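Local coordinates for ethanolamine utilization protein EutL (Clostridium perfringens, PDB 6ARC), which probably assembles as a trimer of tandem BMC-domain subunits that tile the shell of the ethanolamine-utilization bacterial microcompartment, at residues Val10-Ile15 / Leu38-Cys43; Ala125-Arg130 / Ala195-Cys200. All coordinates share one frame; numbering follows the deposited sequence. Where two conformers were deposited one is given.

Contact 1 of 2, residues Val10-Ile15 / Leu38-Cys43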
ATOM      1  N   VAL B  10       1.637  10.738  19.886  1.00 16.44           N
ATOM      2  CA  VAL B  10       1.434   9.351  20.278  1.00 15.11           C
ATOM      3  C   VAL B  10      -0.052   9.113  20.459  1.00 14.08           C
ATOM      4  O   VAL B  10      -0.744   9.908  21.090  1.00 14.91           O
ATOM      5  CB  VAL B  10       2.216   9.050  21.562  1.00 14.03           C
ATOM      6  CG1 VAL B  10       1.916   7.656  22.064  1.00 12.26           C
ATOM      7  CG2 VAL B  10       3.705   9.186  21.273  1.00 21.48           C
ATOM      8  N   LEU B  11      -0.555   8.006  19.912  1.00 12.78           N
ATOM      9  CA  LEU B  11      -1.980   7.707  19.958  1.00 13.44           C
ATOM     10  C   LEU B  11      -2.333   6.591  20.933  1.00 13.90           C
ATOM     11  O   LEU B  11      -3.407   6.632  21.539  1.00 14.01           O
ATOM     12  CB  LEU B  11      -2.490   7.344  18.562  1.00 11.65           C
ATOM     13  CG  LEU B  11      -2.269   8.359  17.431  1.00 15.29           C
ATOM     14  CD1 LEU B  11      -2.665   7.765  16.084  1.00 17.76           C
ATOM     15  CD2 LEU B  11      -3.031   9.661  17.669  1.00 18.63           C
ATOM     16  N   SER B  12      -1.471   5.592  21.106  0.53 12.59           N
ATOM     17  CA  SER B  12      -1.735   4.549  22.082  0.53 13.51           C
ATOM     18  C   SER B  12      -0.425   3.926  22.536  0.53 14.14           C
ATOM     19  O   SER B  12       0.561   3.895  21.795  0.53 15.03           O
ATOM     20  CB  SER B  12      -2.661   3.459  21.508  0.53 13.91           C
ATOM     21  OG  SER B  12      -2.020   2.754  20.460  0.53 13.61           O
ATOM     22  N   VAL B  13      -0.441   3.405  23.757  1.00 13.13           N
ATOM     23  CA  VAL B  13       0.699   2.724  24.355  1.00 13.25           C
ATOM     24  C   VAL B  13       0.151   1.631  25.258  1.00 17.96           C
ATOM     25  O   VAL B  13      -0.816   1.853  25.992  1.00 15.36           O
ATOM     26  CB  VAL B  13       1.597   3.677  25.187  1.00 19.29           C
ATOM     27  CG1 VAL B  13       2.765   2.913  25.785  1.00 23.81           C
ATOM     28  CG2 VAL B  13       2.119   4.797  24.350  1.00 17.98           C
ATOM     29  N   LYS B  14       0.788   0.460  25.228  1.00 12.05           N
ATOM     30  CA  LYS B  14       0.414  -0.641  26.102  1.00 16.84           C
ATOM     31  C   LYS B  14       1.644  -1.484  26.417  1.00 20.50           C
ATOM     32  O   LYS B  14       2.590  -1.559  25.623  1.00 17.47           O
ATOM     33  CB  LYS B  14      -0.680  -1.527  25.457  1.00 19.96           C
ATOM     34  CG  LYS B  14      -2.095  -0.901  25.360  1.00 20.72           C
ATOM     35  CD  LYS B  14      -2.829  -0.882  26.730  1.00 22.66           C
ATOM     36  CE  LYS B  14      -3.936   0.199  26.758  1.00 25.41           C
ATOM     37  NZ  LYS B  14      -4.728   0.280  28.048  1.00 28.80           N
ATOM     38  N   ILE B  15       1.639  -2.076  27.612  1.00 15.04           N
ATOM     39  CA  ILE B  15       2.625  -3.060  28.038  1.00 16.95           C
ATOM     40  C   ILE B  15       1.939  -4.413  28.161  1.00 23.22           C
ATOM     41  O   ILE B  15       0.793  -4.509  28.623  1.00 19.41           O
ATOM     42  CB  ILE B  15       3.298  -2.691  29.376  1.00 20.23           C
ATOM     43  CG1 ILE B  15       4.174  -1.466  29.194  1.00 24.16           C
ATOM     44  CG2 ILE B  15       4.141  -3.871  29.890  1.00 23.23           C
ATOM     45  CD1 ILE B  15       4.771  -0.937  30.476  1.00 36.03           C
ATOM     46  N   LEU B  38       4.087  -1.798  23.289  1.00 13.84           N
ATOM     47  CA  LEU B  38       3.482  -1.431  22.019  1.00 12.83           C
ATOM     48  C   LEU B  38       3.209   0.068  21.971  1.00 14.37           C
ATOM     49  O   LEU B  38       2.709   0.635  22.939  1.00 12.08           O
ATOM     50  CB  LEU B  38       2.156  -2.172  21.810  1.00 14.79           C
ATOM     51  CG  LEU B  38       2.101  -3.683  22.070  1.00 20.52           C
ATOM     52  CD1 LEU B  38       0.662  -4.136  21.999  1.00 26.46           C
ATOM     53  CD2 LEU B  38       2.868  -4.433  21.052  1.00 19.98           C
ATOM     54  N   ILE B  39       3.458   0.700  20.816  1.00 10.00           N
ATOM     55  CA  ILE B  39       3.172   2.119  20.651  1.00 10.54           C
ATOM     56  C   ILE B  39       2.688   2.399  19.231  1.00 12.28           C
ATOM     57  O   ILE B  39       3.167   1.797  18.267  1.00 12.28           O
ATOM     58  CB  ILE B  39       4.409   2.984  21.007  1.00 13.88           C
ATOM     59  CG1 ILE B  39       4.068   4.465  20.915  1.00 14.59           C
ATOM     60  CG2 ILE B  39       5.577   2.675  20.081  1.00 14.36           C
ATOM     61  CD1 ILE B  39       5.123   5.383  21.579  1.00 16.45           C
ATOM     62  N   THR B  40       1.703   3.281  19.106  1.00  9.82           N
ATOM     63  CA  THR B  40       1.328   3.814  17.805  1.00 13.40           C
ATOM     64  C   THR B  40       1.339   5.328  17.872  1.00 11.42           C
ATOM     65  O   THR B  40       1.092   5.913  18.929  1.00 11.90           O
ATOM     66  CB  THR B  40      -0.058   3.329  17.329  1.00 14.75           C
ATOM     67  OG1 THR B  40      -1.081   3.871  18.154  1.00 18.60           O
ATOM     68  CG2 THR B  40      -0.135   1.808  17.389  1.00 15.45           C
ATOM     69  N   ALA B  41       1.593   5.952  16.713  1.00 10.44           N
ATOM     70  CA  ALA B  41       1.746   7.389  16.594  1.00 11.80           C
ATOM     71  C   ALA B  41       1.375   7.817  15.185  1.00 12.84           C
ATOM     72  O   ALA B  41       1.208   6.996  14.277  1.00 10.75           O
ATOM     73  CB  ALA B  41       3.172   7.824  16.908  1.00 11.60           C
ATOM     74  N   ASP B  42       1.279   9.124  14.997  1.00 11.97           N
ATOM     75  CA  ASP B  42       0.874   9.668  13.715  1.00 14.03           C
ATOM     76  C   ASP B  42       2.052  10.120  12.850  1.00 14.08           C
ATOM     77  O   ASP B  42       1.826  10.784  11.830  1.00 13.99           O
ATOM     78  CB  ASP B  42      -0.107  10.820  13.913  1.00 15.84           C
ATOM     79  CG  ASP B  42       0.533  12.062  14.520  1.00 20.91           C
ATOM     80  OD1 ASP B  42       1.761  12.078  14.783  1.00 17.14           O
ATOM     81  OD2 ASP B  42      -0.223  13.045  14.695  1.00 17.37           O
ATOM     82  N   CYS B  43       3.284   9.728  13.195  1.00 13.39           N
ATOM     83  CA  CYS B  43       4.468  10.071  12.390  1.00 14.31           C
ATOM     84  C   CYS B  43       5.471   8.928  12.477  1.00 14.74           C
ATOM     85  O   CYS B  43       6.062   8.700  13.538  1.00 13.04           O
ATOM     86  CB  CYS B  43       5.092  11.386  12.870  1.00 14.38           C
ATOM     87  SG  CYS B  43       6.453  11.924  11.885  1.00 18.32           S
TER
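The flat peptide carbonyl of T40 meets two successive N-H groups of 10-15. L11 N lies 2.8 Å from T40 O, tilted 30° out of the carbonyl plane, whereas S12 N forms a weak bond to T40 O at 3.4 Å. Two residues facing one define a classic beta bulge, shifting the register by one. Beyond it the antiparallel ladder is regular: T40 N bonds S12 O, and K14 and L38 exchange bonds, L38 N reaching K14 O at 2.8 Å.

V10, V13, I39 and A41 occupy one face. The side chains of V10 and I39 cross at about a right angle (V10 CG1 to I39 CD1 4.0 Å), whereas those of V13 and I39 lie side by side. Helices 92-106 and 44-57 pack against this face through V10 and I39.

On the other face, one of the two S12 conformers donates OG to T40 OG1 (2.7 Å), which also bonds L79 O. L155 of a second subunit lies on S12, L38 and T40; K14 NZ bonds N213 O of that subunit. The faces thus differ: aliphatic toward the chain's own helices; hydroxyl, aliphatic and one lysine toward the neighbouring subunit, with both hydroxyls bonded within the chain.

Contact 2 of 2, residues Ala125-Arg130 / Ala195-Cys200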
ATOM      1  N   ALA B 125      14.875  15.758   8.479  1.00 12.88           N
ATOM      2  CA  ALA B 125      16.324  15.819   8.235  1.00 14.39           C
ATOM      3  C   ALA B 125      16.955  15.775   9.628  1.00 18.30           C
ATOM      4  O   ALA B 125      17.197  16.806  10.243  1.00 16.15           O
ATOM      5  CB  ALA B 125      16.723  17.066   7.440  1.00 18.12           C
ATOM      6  N   GLN B 126      17.097  14.568  10.166  1.00 13.74           N
ATOM      7  CA  GLN B 126      17.476  14.352  11.559  1.00 18.33           C
ATOM      8  C   GLN B 126      18.856  13.709  11.605  1.00 18.57           C
ATOM      9  O   GLN B 126      19.061  12.626  11.050  1.00 15.49           O
ATOM     10  CB  GLN B 126      16.429  13.495  12.287  1.00 16.72           C
ATOM     11  CG  GLN B 126      16.798  13.129  13.730  1.00 23.40           C
ATOM     12  CD  GLN B 126      16.863  14.333  14.659  1.00 27.10           C
ATOM     13  OE1 GLN B 126      16.332  15.412  14.363  1.00 27.66           O
ATOM     14  NE2 GLN B 126      17.564  14.165  15.766  1.00 31.66           N
ATOM     15  N   CYS B 127      19.792  14.353  12.310  1.00 15.24           N
ATOM     16  CA  CYS B 127      21.136  13.809  12.501  1.00 12.92           C
ATOM     17  C   CYS B 127      21.148  12.961  13.769  1.00 18.51           C
ATOM     18  O   CYS B 127      20.926  13.477  14.864  1.00 21.70           O
ATOM     19  CB  CYS B 127      22.166  14.939  12.591  1.00 23.77           C
ATOM     20  SG  CYS B 127      23.860  14.316  12.653  1.00 27.65           S
ATOM     21  N   VAL B 128      21.344  11.654  13.622  1.00 17.06           N
ATOM     22  CA  VAL B 128      21.467  10.744  14.764  1.00 20.82           C
ATOM     23  C   VAL B 128      22.958  10.617  15.079  1.00 16.18           C
ATOM     24  O   VAL B 128      23.691   9.902  14.414  1.00 15.99           O
ATOM     25  CB  VAL B 128      20.820   9.389  14.482  1.00 20.89           C
ATOM     26  CG1 VAL B 128      20.907   8.458  15.719  1.00 18.85           C
ATOM     27  CG2 VAL B 128      19.341   9.582  14.037  1.00 20.88           C
ATOM     28  N   SER B 129      23.400  11.304  16.125  1.00 18.72           N
ATOM     29  CA  SER B 129      24.823  11.316  16.459  1.00 22.19           C
ATOM     30  C   SER B 129      25.349   9.917  16.740  1.00 20.88           C
ATOM     31  O   SER B 129      26.437   9.556  16.292  1.00 18.32           O
ATOM     32  CB  SER B 129      25.054  12.213  17.667  1.00 22.18           C
ATOM     33  OG  SER B 129      24.567  13.498  17.385  1.00 29.16           O
ATOM     34  N   ARG B 130      24.607   9.123  17.507  1.00 19.51           N
ATOM     35  CA  ARG B 130      25.044   7.780  17.876  1.00 22.03           C
ATOM     36  C   ARG B 130      23.840   6.854  17.792  1.00 18.73           C
ATOM     37  O   ARG B 130      22.920   6.959  18.598  1.00 15.65           O
ATOM     38  CB  ARG B 130      25.658   7.795  19.283  1.00 25.79           C
ATOM     39  CG  ARG B 130      26.924   8.714  19.369  1.00 30.52           C
ATOM     40  CD  ARG B 130      27.360   9.109  20.795  1.00 31.49           C
ATOM     41  NE  ARG B 130      28.639   9.840  20.824  1.00 34.14           N
ATOM     42  CZ  ARG B 130      28.829  11.088  20.375  1.00 39.94           C
ATOM     43  NH1 ARG B 130      27.828  11.780  19.850  1.00 38.46           N
ATOM     44  NH2 ARG B 130      30.027  11.670  20.461  1.00 29.18           N
ATOM     45  N   ALA B 195      29.775  15.104   8.931  1.00 20.83           N
ATOM     46  CA  ALA B 195      29.306  14.879   7.564  1.00 21.08           C
ATOM     47  C   ALA B 195      27.810  14.565   7.518  1.00 22.62           C
ATOM     48  O   ALA B 195      27.103  15.019   6.605  1.00 17.05           O
ATOM     49  CB  ALA B 195      30.087  13.746   6.935  1.00 18.46           C
ATOM     50  N   CYS B 196      27.315  13.758   8.470  1.00 18.04           N
ATOM     51  CA  CYS B 196      25.876  13.495   8.553  1.00 17.48           C
ATOM     52  C   CYS B 196      25.089  14.773   8.811  1.00 18.69           C
ATOM     53  O   CYS B 196      24.043  15.009   8.196  1.00 17.53           O
ATOM     54  CB  CYS B 196      25.590  12.461   9.651  1.00 15.08           C
ATOM     55  SG  CYS B 196      26.128  10.800   9.243  1.00 20.55           S
ATOM     56  N   LYS B 197      25.588  15.636   9.686  1.00 17.86           N
ATOM     57  CA  LYS B 197      24.904  16.898   9.905  1.00 15.46           C
ATOM     58  C   LYS B 197      24.931  17.754   8.638  1.00 18.02           C
ATOM     59  O   LYS B 197      23.942  18.415   8.308  1.00 19.16           O
ATOM     60  CB  LYS B 197      25.547  17.630  11.077  1.00 26.46           C
ATOM     61  CG  LYS B 197      24.863  18.941  11.447  1.00 24.09           C
ATOM     62  CD  LYS B 197      23.416  18.709  11.863  1.00 34.90           C
ATOM     63  CE  LYS B 197      22.724  20.002  12.253  1.00 36.38           C
ATOM     64  NZ  LYS B 197      21.294  19.747  12.588  1.00 58.20           N
ATOM     65  N   ALA B 198      26.073  17.782   7.942  1.00 16.86           N
ATOM     66  CA  ALA B 198      26.191  18.544   6.699  1.00 18.83           C
ATOM     67  C   ALA B 198      25.220  18.020   5.647  1.00 18.24           C
ATOM     68  O   ALA B 198      24.583  18.801   4.926  1.00 15.94           O
ATOM     69  CB  ALA B 198      27.627  18.468   6.166  1.00 18.16           C
ATOM     70  N   ALA B 199      25.056  16.696   5.589  1.00 15.67           N
ATOM     71  CA  ALA B 199      24.073  16.102   4.690  1.00 15.97           C
ATOM     72  C   ALA B 199      22.658  16.510   5.075  1.00 13.50           C
ATOM     73  O   ALA B 199      21.849  16.844   4.203  1.00 13.12           O
ATOM     74  CB  ALA B 199      24.206  14.581   4.702  1.00 18.13           C
ATOM     75  N   CYS B 200      22.326  16.466   6.374  0.86 14.56           N
ATOM     76  CA  CYS B 200      20.997  16.879   6.814  0.86 16.24           C
ATOM     77  C   CYS B 200      20.695  18.306   6.369  0.86 15.37           C
ATOM     78  O   CYS B 200      19.605  18.592   5.866  0.86 15.00           O
ATOM     79  CB  CYS B 200      20.857  16.772   8.338  0.86 18.70           C
ATOM     80  SG  CYS B 200      20.748  15.144   8.986  0.86 14.19           S
TER
HETATM   81  O   HOH W   1      19.494  17.024  13.365  1.00 29.59           O
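C127 and C200 point their side chains into the gap between strand and helix from opposing backbones, and each thiol meets something other than a thiol. C127 reaches toward the helix because chi1 (-174°) swings SG away from the backbone N, and its sulfur ends up 3.7 Å from K197 N, beside the CB atoms of C196 and K197. C200 sends its sulfur the other way: in one of two deposited conformers, SG stands over the face of the Q126-C127 peptide, almost directly above Q126 C at 3.5 Å. The two sulfurs, C127 SG and C200 SG, are 4.9 Å apart, so no disulfide joins them in this conformer.

K197 approaches C127 from another direction, roughly at right angles to C200 SG as seen from C127 CB. A bend at chi2 (61°) turns the lysine chain across the strand, bringing K197 CD to 4.0 Å from C127 CB.

These contacts belong to the helix-on-sheet packing of an alpha/beta BMC domain. Strand 122-128 and helix 193-212 run antiparallel, their short segments 175° apart and their axes 7.7 Å apart at closest approach. Strand alternation sends A125 and C127 to the helix, while C196 and C200, one helical turn apart, face back; both cysteines also touch the adjacent strand 146-152.

At the other end, A125 sets its methyl CB against the helix backbone, 3.6 Å from C200 O, with C200 CB also close. One water links the two segments: it accepts the N-H of C127 at 2.9 Å from C127 N, and K197 NZ reaches it only weakly, at 3.4 Å.

In the fold
The strands of contact 1 and the strand of contact 2 lie in different sheets of the chain, and their helix or strand partners fall in the first and second BMC ranges respectively. The centres of the two contacts are 26 Å apart, on opposite sides of the chain's centre, and their nearest atoms remain about 10 Å apart. Helix 44-57 provides an indirect connection: it begins right after C43 of contact 1, and K56 near its far end donates through NZ to R130 O of 125-130. Their surroundings differ as well. A second subunit packs on contact 1, whereas no other chain of the trimer touches the segments of contact 2.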